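Local coordinates for 199aa long hypothetical Trp repressor binding protein (Sulfolobus tokodaii, PDB 2ZKI) that is of unknown function but probably binds FMN through a flavodoxin-like fold, as related tryptophan-repressor-binding proteins and NADPH-dependent FMN reductases do, at residues Tyr12-Ile17 and Ile52-Val57; Glu19-Ile24 and Thr111-Ala116; Ile37-Glu42 and Lys58-Val63; Ser78-Gly83 and Glu124-Thr129. All coordinates share one frame; numbering follows the deposited sequence.

Contact 1: residues Tyr12-Ile17 and Ile52-Val57; sequences YGYGSI and IPFDKV. With SO4 (sulfate ion), chain I.
The turn between strand 6-11 and helix 16-31, where flavodoxin-like proteins bind the phosphate of FMN, sets Y14 against I52, F54 and V57 of the long loop that follows strand 34-39. The phenol ring lies beneath the CG2 methyl of I52, which sits 3.5 Å from the ring centroid and 3° off the normal, a nearly axial CH-pi contact. The same methyl also rests over a rim of the F54 ring. Y14 and F54 run side by side, with the edge of Y14 turned to the face of F54 at 5.4 Å between centroids and 70° between planes. From another direction V57 CG2 approaches Y14 CD1 at 3.5 Å, the two side chains crossing at about a right angle, and at the base of the ring P53 CD comes to 4.0 Å from Y14 CB. Beyond the ring, Y14 OH is hydrogen-bonded to E42, whose carboxylate is shared with Y12. An alanine at Y14 would probably leave E42 without one of its hydroxyl partners and open a gap between I52, F54 and V57. The backbone of the turn takes up an anion: Y14 N donates to sulfate O4 at 2.8 Å, and G15 N is 3.2 Å from sulfate O1. A bound oxyanion at this position is consistent with the phosphate-binding loop of a flavodoxin-like FMN site.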
loop_
_atom_site.group_PDB
_atom_site.type_symbol
_atom_site.label_atom_id
_atom_site.label_comp_id
_atom_site.label_asym_id
_atom_site.label_seq_id
_atom_site.Cartn_x
_atom_site.Cartn_y
_atom_site.Cartn_z
ATOM N N TYR A 12 16.245 -6.237 -11.242
ATOM C CA TYR A 12 16.485 -5.289 -12.322
ATOM C C TYR A 12 17.593 -4.346 -11.864
ATOM O O TYR A 12 17.713 -4.068 -10.670
ATOM C CB TYR A 12 15.213 -4.495 -12.648
ATOM C CG TYR A 12 15.423 -3.383 -13.658
ATOM C CD1 TYR A 12 15.273 -3.617 -15.024
ATOM C CD2 TYR A 12 15.785 -2.099 -13.246
ATOM C CE1 TYR A 12 15.474 -2.601 -15.955
ATOM C CE2 TYR A 12 15.989 -1.076 -14.166
ATOM C CZ TYR A 12 15.831 -1.332 -15.518
ATOM O OH TYR A 12 16.032 -0.319 -16.429
ATOM N N GLY A 13 18.409 -3.869 -12.801
ATOM C CA GLY A 13 19.358 -2.804 -12.486
ATOM C C GLY A 13 20.799 -3.004 -12.910
ATOM O O GLY A 13 21.189 -4.081 -13.371
ATOM N N TYR A 14 21.590 -1.947 -12.733
ATOM C CA TYR A 14 22.963 -1.893 -13.224
ATOM C C TYR A 14 23.927 -1.285 -12.199
ATOM O O TYR A 14 25.148 -1.319 -12.391
ATOM C CB TYR A 14 23.023 -1.095 -14.538
ATOM C CG TYR A 14 22.038 -1.555 -15.593
ATOM C CD1 TYR A 14 22.350 -2.605 -16.455
ATOM C CD2 TYR A 14 20.789 -0.942 -15.726
ATOM C CE1 TYR A 14 21.449 -3.038 -17.421
ATOM C CE2 TYR A 14 19.879 -1.368 -16.690
ATOM C CZ TYR A 14 20.218 -2.415 -17.536
ATOM O OH TYR A 14 19.328 -2.845 -18.494
ATOM N N GLY A 15 23.378 -0.738 -11.114
ATOM C CA GLY A 15 24.172 -0.019 -10.115
ATOM C C GLY A 15 24.369 -0.753 -8.800
ATOM O O GLY A 15 24.817 -1.906 -8.777
ATOM N N SER A 16 24.034 -0.073 -7.704
ATOM C CA SER A 16 24.208 -0.606 -6.347
ATOM C C SER A 16 23.249 -1.751 -6.005
ATOM O O SER A 16 23.469 -2.482 -5.034
ATOM C CB SER A 16 24.084 0.517 -5.310
ATOM O OG SER A 16 22.861 1.221 -5.452
ATOM N N ILE A 17 22.192 -1.896 -6.802
ATOM C CA ILE A 17 21.234 -2.991 -6.645
ATOM C C ILE A 17 21.886 -4.346 -6.959
ATOM O O ILE A 17 21.524 -5.370 -6.370
ATOM C CB ILE A 17 19.942 -2.752 -7.496
ATOM C CG1 ILE A 17 18.864 -3.802 -7.199
ATOM C CG2 ILE A 17 20.256 -2.684 -8.989
ATOM C CD1 ILE A 17 17.977 -3.466 -6.018
ATOM N N ILE A 52 23.774 3.785 -19.737
ATOM C CA ILE A 52 23.593 2.532 -18.996
ATOM C C ILE A 52 24.828 1.626 -19.126
ATOM O O ILE A 52 25.217 1.261 -20.241
ATOM C CB ILE A 52 22.294 1.780 -19.418
ATOM C CG1 ILE A 52 21.055 2.547 -18.940
ATOM C CG2 ILE A 52 22.276 0.355 -18.852
ATOM C CD1 ILE A 52 19.728 1.981 -19.432
ATOM N N PRO A 53 25.450 1.267 -17.982
ATOM C CA PRO A 53 26.614 0.388 -18.000
ATOM C C PRO A 53 26.214 -1.089 -17.986
ATOM O O PRO A 53 26.110 -1.699 -16.916
ATOM C CB PRO A 53 27.372 0.772 -16.718
ATOM C CG PRO A 53 26.376 1.512 -15.849
ATOM C CD PRO A 53 25.087 1.663 -16.608
ATOM N N PHE A 54 25.989 -1.645 -19.176
ATOM C CA PHE A 54 25.636 -3.059 -19.335
ATOM C C PHE A 54 26.782 -3.975 -18.909
ATOM O O PHE A 54 26.551 -5.097 -18.448
ATOM C CB PHE A 54 25.246 -3.362 -20.787
ATOM C CG PHE A 54 23.976 -2.687 -21.237
ATOM C CD1 PHE A 54 24.014 -1.432 -21.842
ATOM C CD2 PHE A 54 22.743 -3.315 -21.074
ATOM C CE1 PHE A 54 22.843 -0.806 -22.267
ATOM C CE2 PHE A 54 21.563 -2.698 -21.497
ATOM C CZ PHE A 54 21.615 -1.442 -22.094
ATOM N N ASP A 55 28.010 -3.476 -19.063
ATOM C CA ASP A 55 29.243 -4.204 -18.730
ATOM C C ASP A 55 29.360 -4.586 -17.248
ATOM O O ASP A 55 30.118 -5.492 -16.892
ATOM C CB ASP A 55 30.473 -3.398 -19.177
ATOM C CG ASP A 55 30.458 -1.965 -18.659
ATOM O OD1 ASP A 55 30.633 -1.765 -17.436
ATOM O OD2 ASP A 55 30.280 -1.035 -19.478
ATOM N N LYS A 56 28.606 -3.890 -16.399
ATOM C CA LYS A 56 28.543 -4.199 -14.971
ATOM C C LYS A 56 27.722 -5.461 -14.692
ATOM O O LYS A 56 27.874 -6.089 -13.640
ATOM C CB LYS A 56 27.961 -3.012 -14.191
ATOM C CG LYS A 56 28.898 -1.811 -14.054
ATOM C CD LYS A 56 29.945 -2.034 -12.963
ATOM C CE LYS A 56 30.949 -0.888 -12.893
ATOM N NZ LYS A 56 31.893 -0.882 -14.051
ATOM N N VAL A 57 26.863 -5.826 -15.644
ATOM C CA VAL A 57 25.915 -6.930 -15.472
ATOM C C VAL A 57 26.112 -8.050 -16.504
ATOM O O VAL A 57 25.332 -9.009 -16.545
ATOM C CB VAL A 57 24.442 -6.430 -15.530
ATOM C CG1 VAL A 57 23.525 -7.368 -14.760
ATOM C CG2 VAL A 57 24.321 -5.030 -14.960
HETATM S S SO4 I . 20.336 1.387 -11.584
HETATM O O1 SO4 I . 21.695 1.919 -11.555
HETATM O O2 SO4 I . 20.093 0.603 -10.375
HETATM O O3 SO4 I . 19.386 2.495 -11.655
HETATM O O4 SO4 I . 20.173 0.525 -12.752
#

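Contact 2: residues Glu19-Ile24 and Thr111-Ala116; sequences ELAKEI and TFFTEA
T114, whose carbonyl oxygen faces the CD1 methyl of L20 at 3.6 Å, has its hydroxyl on the far side of the strand, where OG1 is hydrogen-bonded to S78 O of the neighbouring strand 73-79. That bond belongs to the sheet; no hydrogen bond crosses between helix 19-24 and strand 111-115, and the packing is almost wholly apolar. F113 carries it. Its CG lies between the backbone N and the carbonyl carbon (chi1 62°), and the ring is presented to the helix. I24 reaches over one face of it, with CD1 3.7 Å from the ring centroid, displaced toward the rim; the nearest ring atom is F113 CD1, 3.5 Å from I24 CD1. About one turn earlier, L20 CB approaches the ring obliquely, 4.2 Å from F113 CD2, and A21 CB is 4.2 Å from F113 CZ. The ring is thus gripped by three residues spread over little more than one helical turn. Q183 of helix 174-195 also touches both I24 and F113, and A75 of strand 73-79 lies beside the same pair. On the other face of the sheet F112 packs on I127 and M130. The helix and strand axes pass 9.7 Å apart at 148°, so the helix runs roughly counter to the strand beneath it, as in the layered alpha/beta/alpha sandwich of flavodoxin-like proteins.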
loop_
_atom_site.group_PDB
_atom_site.type_symbol
_atom_site.label_atom_id
_atom_site.label_comp_id
_atom_site.label_asym_id
_atom_site.label_seq_id
_atom_site.Cartn_x
_atom_site.Cartn_y
_atom_site.Cartn_z
ATOM N N GLU A 19 25.142 -5.128 -6.391
ATOM C CA GLU A 19 25.937 -5.498 -5.220
ATOM C C GLU A 19 25.053 -6.000 -4.078
ATOM O O GLU A 19 25.446 -6.902 -3.336
ATOM C CB GLU A 19 26.830 -4.341 -4.753
ATOM C CG GLU A 19 28.010 -4.801 -3.881
ATOM C CD GLU A 19 28.809 -3.656 -3.267
ATOM O OE1 GLU A 19 29.227 -3.792 -2.093
ATOM O OE2 GLU A 19 29.026 -2.628 -3.951
ATOM N N LEU A 20 23.859 -5.421 -3.953
ATOM C CA LEU A 20 22.857 -5.902 -2.998
ATOM C C LEU A 20 22.432 -7.339 -3.299
ATOM O O LEU A 20 22.235 -8.138 -2.382
ATOM C CB LEU A 20 21.631 -4.982 -2.981
ATOM C CG LEU A 20 21.712 -3.661 -2.207
ATOM C CD1 LEU A 20 20.523 -2.767 -2.545
ATOM C CD2 LEU A 20 21.797 -3.893 -0.698
ATOM N N ALA A 21 22.307 -7.656 -4.587
ATOM C CA ALA A 21 21.919 -8.989 -5.047
ATOM C C ALA A 21 22.991 -10.048 -4.767
ATOM O O ALA A 21 22.665 -11.185 -4.426
ATOM C CB ALA A 21 21.580 -8.955 -6.529
ATOM N N LYS A 22 24.260 -9.665 -4.912
ATOM C CA LYS A 22 25.386 -10.561 -4.628
ATOM C C LYS A 22 25.517 -10.892 -3.140
ATOM O O LYS A 22 25.844 -12.024 -2.779
ATOM C CB LYS A 22 26.698 -9.963 -5.138
ATOM C CG LYS A 22 26.949 -10.160 -6.623
ATOM C CD LYS A 22 28.348 -9.694 -6.995
ATOM C CE LYS A 22 28.651 -9.919 -8.468
ATOM N NZ LYS A 22 27.953 -8.933 -9.339
ATOM N N GLU A 23 25.265 -9.897 -2.290
ATOM C CA GLU A 23 25.343 -10.059 -0.837
ATOM C C GLU A 23 24.234 -10.954 -0.293
ATOM O O GLU A 23 24.477 -11.784 0.582
ATOM C CB GLU A 23 25.312 -8.700 -0.138
ATOM C CG GLU A 23 26.565 -7.856 -0.335
ATOM C CD GLU A 23 27.768 -8.392 0.415
ATOM O OE1 GLU A 23 28.901 -8.198 -0.071
ATOM O OE2 GLU A 23 27.586 -9.006 1.488
ATOM N N ILE A 24 23.021 -10.779 -0.813
ATOM C CA ILE A 24 21.896 -11.652 -0.469
ATOM C C ILE A 24 22.198 -13.085 -0.915
ATOM O O ILE A 24 21.871 -14.044 -0.213
ATOM C CB ILE A 24 20.556 -11.133 -1.066
ATOM C CG1 ILE A 24 20.179 -9.794 -0.426
ATOM C CG2 ILE A 24 19.428 -12.149 -0.861
ATOM C CD1 ILE A 24 19.057 -9.065 -1.112
ATOM N N THR A 111 11.179 -12.737 -0.652
ATOM C CA THR A 111 11.656 -11.554 0.060
ATOM C C THR A 111 12.021 -10.446 -0.934
ATOM O O THR A 111 12.423 -10.727 -2.067
ATOM C CB THR A 111 12.838 -11.882 1.023
ATOM O OG1 THR A 111 13.128 -10.742 1.840
ATOM C CG2 THR A 111 14.095 -12.301 0.261
ATOM N N PHE A 112 11.871 -9.194 -0.508
ATOM C CA PHE A 112 12.066 -8.055 -1.399
ATOM C C PHE A 112 13.160 -7.107 -0.932
ATOM O O PHE A 112 13.346 -6.891 0.269
ATOM C CB PHE A 112 10.759 -7.278 -1.584
ATOM C CG PHE A 112 9.625 -8.109 -2.106
ATOM C CD1 PHE A 112 8.639 -8.578 -1.245
ATOM C CD2 PHE A 112 9.539 -8.421 -3.459
ATOM C CE1 PHE A 112 7.584 -9.348 -1.721
ATOM C CE2 PHE A 112 8.491 -9.189 -3.948
ATOM C CZ PHE A 112 7.509 -9.653 -3.080
ATOM N N PHE A 113 13.872 -6.542 -1.903
ATOM C CA PHE A 113 14.905 -5.544 -1.647
ATOM C C PHE A 113 14.895 -4.443 -2.708
ATOM O O PHE A 113 14.482 -4.664 -3.848
ATOM C CB PHE A 113 16.289 -6.195 -1.522
ATOM C CG PHE A 113 16.766 -6.901 -2.768
ATOM C CD1 PHE A 113 16.317 -8.184 -3.079
ATOM C CD2 PHE A 113 17.701 -6.299 -3.607
ATOM C CE1 PHE A 113 16.776 -8.843 -4.217
ATOM C CE2 PHE A 113 18.163 -6.950 -4.748
ATOM C CZ PHE A 113 17.700 -8.225 -5.054
ATOM N N THR A 114 15.343 -3.254 -2.319
ATOM C CA THR A 114 15.268 -2.084 -3.186
ATOM C C THR A 114 16.402 -1.092 -2.908
ATOM O O THR A 114 17.287 -1.362 -2.095
ATOM C CB THR A 114 13.865 -1.403 -3.099
ATOM O OG1 THR A 114 13.730 -0.435 -4.145
ATOM C CG2 THR A 114 13.640 -0.731 -1.745
ATOM N N GLU A 115 16.371 0.044 -3.600
ATOM C CA GLU A 115 17.398 1.074 -3.492
ATOM C C GLU A 115 16.790 2.417 -3.875
ATOM O O GLU A 115 15.991 2.496 -4.808
ATOM C CB GLU A 115 18.586 0.730 -4.405
ATOM C CG GLU A 115 19.714 1.769 -4.462
ATOM C CD GLU A 115 19.523 2.809 -5.567
ATOM O OE1 GLU A 115 19.072 2.433 -6.675
ATOM O OE2 GLU A 115 19.831 4.001 -5.330
ATOM N N ALA A 116 17.166 3.464 -3.146
ATOM C CA ALA A 116 16.722 4.825 -3.440
ATOM C C ALA A 116 17.834 5.834 -3.172
ATOM O O ALA A 116 18.653 5.648 -2.267
ATOM C CB ALA A 116 15.481 5.170 -2.630
#

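Contact 3: residues Ile37-Glu42 and Lys58-Val63; sequences IRRVRE and KDIPEV
R39 and E62 are joined by a single beta bridge, and this backbone seam, with the aliphatic groups beside it, is the close-packed part of the contact. R39 N donates to P61 O at 3.3 Å, and V63 N donates to R39 O at 2.8 Å. One residue thus bonds to those before and after E62, the pattern of a parallel bridge. Toward helix 16-31, I60 CG2 rests on I37 O and I37 CG2; on the opposite face V40 CG1 and V63 CG1 lie alongside at 3.8 Å, against F92 of helix 87-94. R38 packs closely too: its chain is bent at chi2 and chi3, and its guanidinium lies obliquely by P61, with NH2 3.5 Å from P61 CG. R38 NE bonds weakly to I37 O at 3.0 Å, and outside the two segments NH2 meets a sulfate ion, probably from the crystallisation liquor, in a salt bridge. An alanine in place of R38 would probably uncover this proline and leave the sulfate without that cationic mate. The charged ends of R39, R41 and E62 are the looser part. R39 NE is 4.5 Å from E62 OE1, and R41 NH1 stays 4.3 Å from E62 OE2. Both carboxylate oxygens lie well out of the guanidinium planes, which suggests that the backbone bonds do most of the fastening and that the charges probably add a diffuse attraction.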
loop_
_atom_site.group_PDB
_atom_site.type_symbol
_atom_site.label_atom_id
_atom_site.label_comp_id
_atom_site.label_asym_id
_atom_site.label_seq_id
_atom_site.Cartn_x
_atom_site.Cartn_y
_atom_site.Cartn_z
ATOM N N ILE A 37 21.919 -16.200 -9.322
ATOM C CA ILE A 37 21.689 -14.764 -9.456
ATOM C C ILE A 37 21.354 -14.452 -10.915
ATOM O O ILE A 37 22.160 -14.701 -11.816
ATOM C CB ILE A 37 22.910 -13.933 -8.978
ATOM C CG1 ILE A 37 23.128 -14.120 -7.472
ATOM C CG2 ILE A 37 22.727 -12.452 -9.315
ATOM C CD1 ILE A 37 24.486 -13.652 -6.970
ATOM N N ARG A 38 20.154 -13.923 -11.136
ATOM C CA ARG A 38 19.668 -13.628 -12.480
ATOM C C ARG A 38 19.124 -12.206 -12.568
ATOM O O ARG A 38 18.571 -11.684 -11.599
ATOM C CB ARG A 38 18.563 -14.611 -12.879
ATOM C CG ARG A 38 18.903 -16.101 -12.783
ATOM C CD ARG A 38 19.647 -16.612 -14.005
ATOM N NE ARG A 38 21.083 -16.718 -13.766
ATOM C CZ ARG A 38 21.728 -17.856 -13.514
ATOM N NH1 ARG A 38 21.076 -19.011 -13.473
ATOM N NH2 ARG A 38 23.036 -17.836 -13.310
ATOM N N ARG A 39 19.283 -11.589 -13.737
ATOM C CA ARG A 39 18.695 -10.274 -14.019
ATOM C C ARG A 39 17.611 -10.367 -15.098
ATOM O O ARG A 39 17.498 -11.384 -15.787
ATOM C CB ARG A 39 19.776 -9.244 -14.394
ATOM C CG ARG A 39 20.750 -9.670 -15.492
ATOM C CD ARG A 39 20.257 -9.290 -16.884
ATOM N NE ARG A 39 21.293 -9.483 -17.897
ATOM C CZ ARG A 39 22.045 -8.509 -18.405
ATOM N NH1 ARG A 39 22.962 -8.793 -19.319
ATOM N NH2 ARG A 39 21.883 -7.252 -18.008
ATOM N N VAL A 40 16.811 -9.309 -15.231
ATOM C CA VAL A 40 15.734 -9.273 -16.226
ATOM C C VAL A 40 16.112 -8.478 -17.477
ATOM O O VAL A 40 17.030 -7.656 -17.453
ATOM C CB VAL A 40 14.396 -8.724 -15.643
ATOM C CG1 VAL A 40 13.793 -9.703 -14.653
ATOM C CG2 VAL A 40 14.587 -7.345 -15.011
ATOM N N ARG A 41 15.384 -8.742 -18.561
ATOM C CA ARG A 41 15.538 -8.049 -19.836
ATOM C C ARG A 41 15.163 -6.574 -19.707
ATOM O O ARG A 41 14.255 -6.223 -18.952
ATOM C CB ARG A 41 14.631 -8.715 -20.870
ATOM C CG ARG A 41 15.043 -8.547 -22.320
ATOM C CD ARG A 41 13.865 -8.874 -23.225
ATOM N NE ARG A 41 14.272 -9.405 -24.524
ATOM C CZ ARG A 41 14.401 -10.701 -24.803
ATOM N NH1 ARG A 41 14.160 -11.620 -23.873
ATOM N NH2 ARG A 41 14.775 -11.082 -26.017
ATOM N N GLU A 42 15.861 -5.716 -20.447
ATOM C CA GLU A 42 15.549 -4.286 -20.475
ATOM C C GLU A 42 14.352 -4.001 -21.382
ATOM O O GLU A 42 14.231 -4.575 -22.468
ATOM C CB GLU A 42 16.771 -3.470 -20.918
ATOM C CG GLU A 42 16.580 -1.952 -20.872
ATOM C CD GLU A 42 16.268 -1.435 -19.477
ATOM O OE1 GLU A 42 15.081 -1.160 -19.192
ATOM O OE2 GLU A 42 17.204 -1.316 -18.660
ATOM N N LYS A 58 27.157 -7.939 -17.325
ATOM C CA LYS A 58 27.395 -8.908 -18.405
ATOM C C LYS A 58 27.835 -10.296 -17.927
ATOM O O LYS A 58 27.720 -11.278 -18.665
ATOM C CB LYS A 58 28.358 -8.342 -19.456
ATOM C CG LYS A 58 27.658 -7.443 -20.471
ATOM C CD LYS A 58 28.593 -6.926 -21.551
ATOM C CE LYS A 58 27.838 -6.011 -22.511
ATOM N NZ LYS A 58 28.709 -5.481 -23.596
ATOM N N ASP A 59 28.320 -10.373 -16.691
ATOM C CA ASP A 59 28.652 -11.650 -16.067
ATOM C C ASP A 59 27.413 -12.379 -15.544
ATOM O O ASP A 59 27.424 -13.605 -15.412
ATOM C CB ASP A 59 29.663 -11.447 -14.935
ATOM C CG ASP A 59 31.055 -11.132 -15.447
ATOM O OD1 ASP A 59 31.602 -11.942 -16.228
ATOM O OD2 ASP A 59 31.605 -10.078 -15.062
ATOM N N ILE A 60 26.356 -11.622 -15.249
ATOM C CA ILE A 60 25.102 -12.181 -14.736
ATOM C C ILE A 60 24.131 -12.503 -15.875
ATOM O O ILE A 60 23.702 -11.600 -16.597
ATOM C CB ILE A 60 24.430 -11.236 -13.705
ATOM C CG1 ILE A 60 25.367 -10.988 -12.520
ATOM C CG2 ILE A 60 23.099 -11.814 -13.219
ATOM C CD1 ILE A 60 25.118 -9.681 -11.797
ATOM N N PRO A 61 23.781 -13.794 -16.035
ATOM C CA PRO A 61 22.881 -14.251 -17.096
ATOM C C PRO A 61 21.455 -13.738 -16.920
ATOM O O PRO A 61 21.061 -13.379 -15.811
ATOM C CB PRO A 61 22.902 -15.780 -16.944
ATOM C CG PRO A 61 24.108 -16.078 -16.124
ATOM C CD PRO A 61 24.239 -14.918 -15.202
ATOM N N GLU A 62 20.700 -13.700 -18.015
ATOM C CA GLU A 62 19.291 -13.319 -17.968
ATOM C C GLU A 62 18.438 -14.438 -17.382
ATOM O O GLU A 62 18.733 -15.620 -17.562
ATOM C CB GLU A 62 18.775 -12.944 -19.360
ATOM C CG GLU A 62 19.160 -11.544 -19.820
ATOM C CD GLU A 62 18.442 -11.117 -21.093
ATOM O OE1 GLU A 62 18.384 -9.896 -21.359
ATOM O OE2 GLU A 62 17.936 -11.994 -21.827
ATOM N N VAL A 63 17.380 -14.049 -16.677
ATOM C CA VAL A 63 16.466 -15.001 -16.058
ATOM C C VAL A 63 15.584 -15.674 -17.108
ATOM O O VAL A 63 15.182 -15.050 -18.089
ATOM C CB VAL A 63 15.591 -14.319 -14.970
ATOM C CG1 VAL A 63 14.684 -13.249 -15.577
ATOM C CG2 VAL A 63 14.780 -15.350 -14.184
#

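Contact 4: residues Ser78-Gly83 and Glu124-Thr129; sequences SPTRYG and ETTILT
T80 and T126 meet hydroxyl to hydroxyl with their side chains crossing at about a right angle, joining the loop after strand 73-79 to the start of helix 125-130 in the flavodoxin-like fold. T80 OG1, anti to its backbone N (chi1 -165°), donates to T126 OG1 at 2.7 Å. T126 OG1 is in turn bonded to G122 O, while T80 OG1 weakly accepts G83 N at 3.4 Å, which helps close the loop on itself. At G83 a side chain would jam against the preceding carbonyl, and the bare backbone comes close to the helix. T129 OG1 lies 2.8 Å from G83 O and as near to T126 O. Both elements also face other subunits: in the loop Y82 meets F137 edge-to-face and also W100, both of the second subunit, and on the helix T125 OG1 bonds to Y161 of the third subunit. G83 O also takes a CA-H...O contact from T126 CA at 3.2 Å, with 149° at the hydrogen.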
loop_
_atom_site.group_PDB
_atom_site.type_symbol
_atom_site.label_atom_id
_atom_site.label_comp_id
_atom_site.label_asym_id
_atom_site.label_seq_id
_atom_site.Cartn_x
_atom_site.Cartn_y
_atom_site.Cartn_z
ATOM N N SER A 78 14.630 -4.546 -7.078
ATOM C CA SER A 78 14.634 -3.508 -8.110
ATOM C C SER A 78 14.865 -2.149 -7.464
ATOM O O SER A 78 14.332 -1.887 -6.384
ATOM C CB SER A 78 13.297 -3.480 -8.859
ATOM O OG SER A 78 13.137 -2.277 -9.592
ATOM N N PRO A 79 15.646 -1.270 -8.124
ATOM C CA PRO A 79 15.762 0.099 -7.629
ATOM C C PRO A 79 14.414 0.805 -7.739
ATOM O O PRO A 79 13.666 0.559 -8.689
ATOM C CB PRO A 79 16.786 0.736 -8.577
ATOM C CG PRO A 79 16.743 -0.095 -9.812
ATOM C CD PRO A 79 16.443 -1.485 -9.347
ATOM N N THR A 80 14.102 1.656 -6.769
ATOM C CA THR A 80 12.810 2.329 -6.733
ATOM C C THR A 80 12.558 3.139 -8.002
ATOM O O THR A 80 13.448 3.838 -8.496
ATOM C CB THR A 80 12.652 3.230 -5.482
ATOM O OG1 THR A 80 11.273 3.583 -5.314
ATOM C CG2 THR A 80 13.484 4.500 -5.599
ATOM N N ARG A 81 11.349 3.008 -8.540
ATOM C CA ARG A 81 10.909 3.835 -9.652
ATOM C C ARG A 81 9.588 4.504 -9.286
ATOM O O ARG A 81 8.511 4.100 -9.742
ATOM C CB ARG A 81 10.811 3.028 -10.954
ATOM C CG ARG A 81 12.159 2.579 -11.518
ATOM C CD ARG A 81 13.053 3.756 -11.895
ATOM N NE ARG A 81 14.456 3.497 -11.571
ATOM C CZ ARG A 81 15.379 3.111 -12.447
ATOM N NH1 ARG A 81 15.065 2.935 -13.726
ATOM N NH2 ARG A 81 16.625 2.907 -12.041
ATOM N N TYR A 82 9.705 5.532 -8.447
ATOM C CA TYR A 82 8.574 6.327 -7.958
ATOM C C TYR A 82 7.609 5.488 -7.117
ATOM O O TYR A 82 6.390 5.532 -7.304
ATOM C CB TYR A 82 7.873 7.061 -9.116
ATOM C CG TYR A 82 8.850 7.650 -10.113
ATOM C CD1 TYR A 82 8.990 7.101 -11.387
ATOM C CD2 TYR A 82 9.658 8.736 -9.769
ATOM C CE1 TYR A 82 9.898 7.632 -12.303
ATOM C CE2 TYR A 82 10.568 9.272 -10.675
ATOM C CZ TYR A 82 10.682 8.716 -11.937
ATOM O OH TYR A 82 11.582 9.243 -12.831
ATOM N N GLY A 83 8.183 4.724 -6.189
ATOM C CA GLY A 83 7.418 3.924 -5.232
ATOM C C GLY A 83 7.084 2.526 -5.707
ATOM O O GLY A 83 6.573 1.712 -4.942
ATOM N N GLU A 124 10.882 1.894 1.415
ATOM C CA GLU A 124 9.941 1.002 2.088
ATOM C C GLU A 124 8.620 0.798 1.342
ATOM O O GLU A 124 8.016 -0.272 1.445
ATOM C CB GLU A 124 9.701 1.463 3.534
ATOM C CG GLU A 124 9.187 2.887 3.665
ATOM C CD GLU A 124 9.365 3.472 5.052
ATOM O OE1 GLU A 124 10.503 3.486 5.566
ATOM O OE2 GLU A 124 8.363 3.941 5.621
ATOM N N THR A 125 8.180 1.811 0.592
ATOM C CA THR A 125 6.951 1.708 -0.215
ATOM C C THR A 125 7.119 0.786 -1.418
ATOM O O THR A 125 6.194 0.056 -1.775
ATOM C CB THR A 125 6.433 3.081 -0.711
ATOM O OG1 THR A 125 7.537 3.911 -1.089
ATOM C CG2 THR A 125 5.618 3.772 0.369
ATOM N N THR A 126 8.302 0.823 -2.029
ATOM C CA THR A 126 8.623 -0.027 -3.174
ATOM C C THR A 126 8.419 -1.498 -2.827
ATOM O O THR A 126 7.871 -2.257 -3.626
ATOM C CB THR A 126 10.067 0.196 -3.666
ATOM O OG1 THR A 126 10.337 1.599 -3.747
ATOM C CG2 THR A 126 10.270 -0.422 -5.038
ATOM N N ILE A 127 8.847 -1.881 -1.626
ATOM C CA ILE A 127 8.685 -3.248 -1.135
ATOM C C ILE A 127 7.213 -3.584 -0.875
ATOM O O ILE A 127 6.761 -4.685 -1.202
ATOM C CB ILE A 127 9.562 -3.503 0.116
ATOM C CG1 ILE A 127 11.039 -3.528 -0.287
ATOM C CG2 ILE A 127 9.181 -4.814 0.799
ATOM C CD1 ILE A 127 12.004 -3.179 0.821
ATOM N N LEU A 128 6.468 -2.633 -0.314
ATOM C CA LEU A 128 5.040 -2.830 -0.050
ATOM C C LEU A 128 4.229 -2.959 -1.344
ATOM O O LEU A 128 3.277 -3.736 -1.411
ATOM C CB LEU A 128 4.481 -1.704 0.830
ATOM C CG LEU A 128 3.031 -1.850 1.315
ATOM C CD1 LEU A 128 2.926 -2.851 2.465
ATOM C CD2 LEU A 128 2.467 -0.503 1.735
ATOM N N THR A 129 4.616 -2.204 -2.368
ATOM C CA THR A 129 3.943 -2.266 -3.664
ATOM C C THR A 129 4.290 -3.557 -4.408
ATOM O O THR A 129 3.409 -4.206 -4.971
ATOM C CB THR A 129 4.254 -1.034 -4.549
ATOM O OG1 THR A 129 5.670 -0.907 -4.723
ATOM C CG2 THR A 129 3.698 0.244 -3.924
#

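Overall arrangement
Contact 2 is the deepest of the four, its centre about 5 Å from the centre of the chain, and almost wholly apolar, with no hydrogen bond across its segments, whereas contacts 1 and 3 lie farther out and are only partly buried. Contacts 1 and 2 share helix 16-31, one at its start beside an anion and the other along its sheet-facing side. Contacts 1 and 3 fix successive pieces of the loop after strand 34-39, aromatic packing in one giving way to backbone bonds and charge in the other; E42 ties them together. Contact 4, buried and hydroxyl-rich, meets contact 2 through neighbouring strands 73-79 and 109-115, and it alone is reached by other subunits.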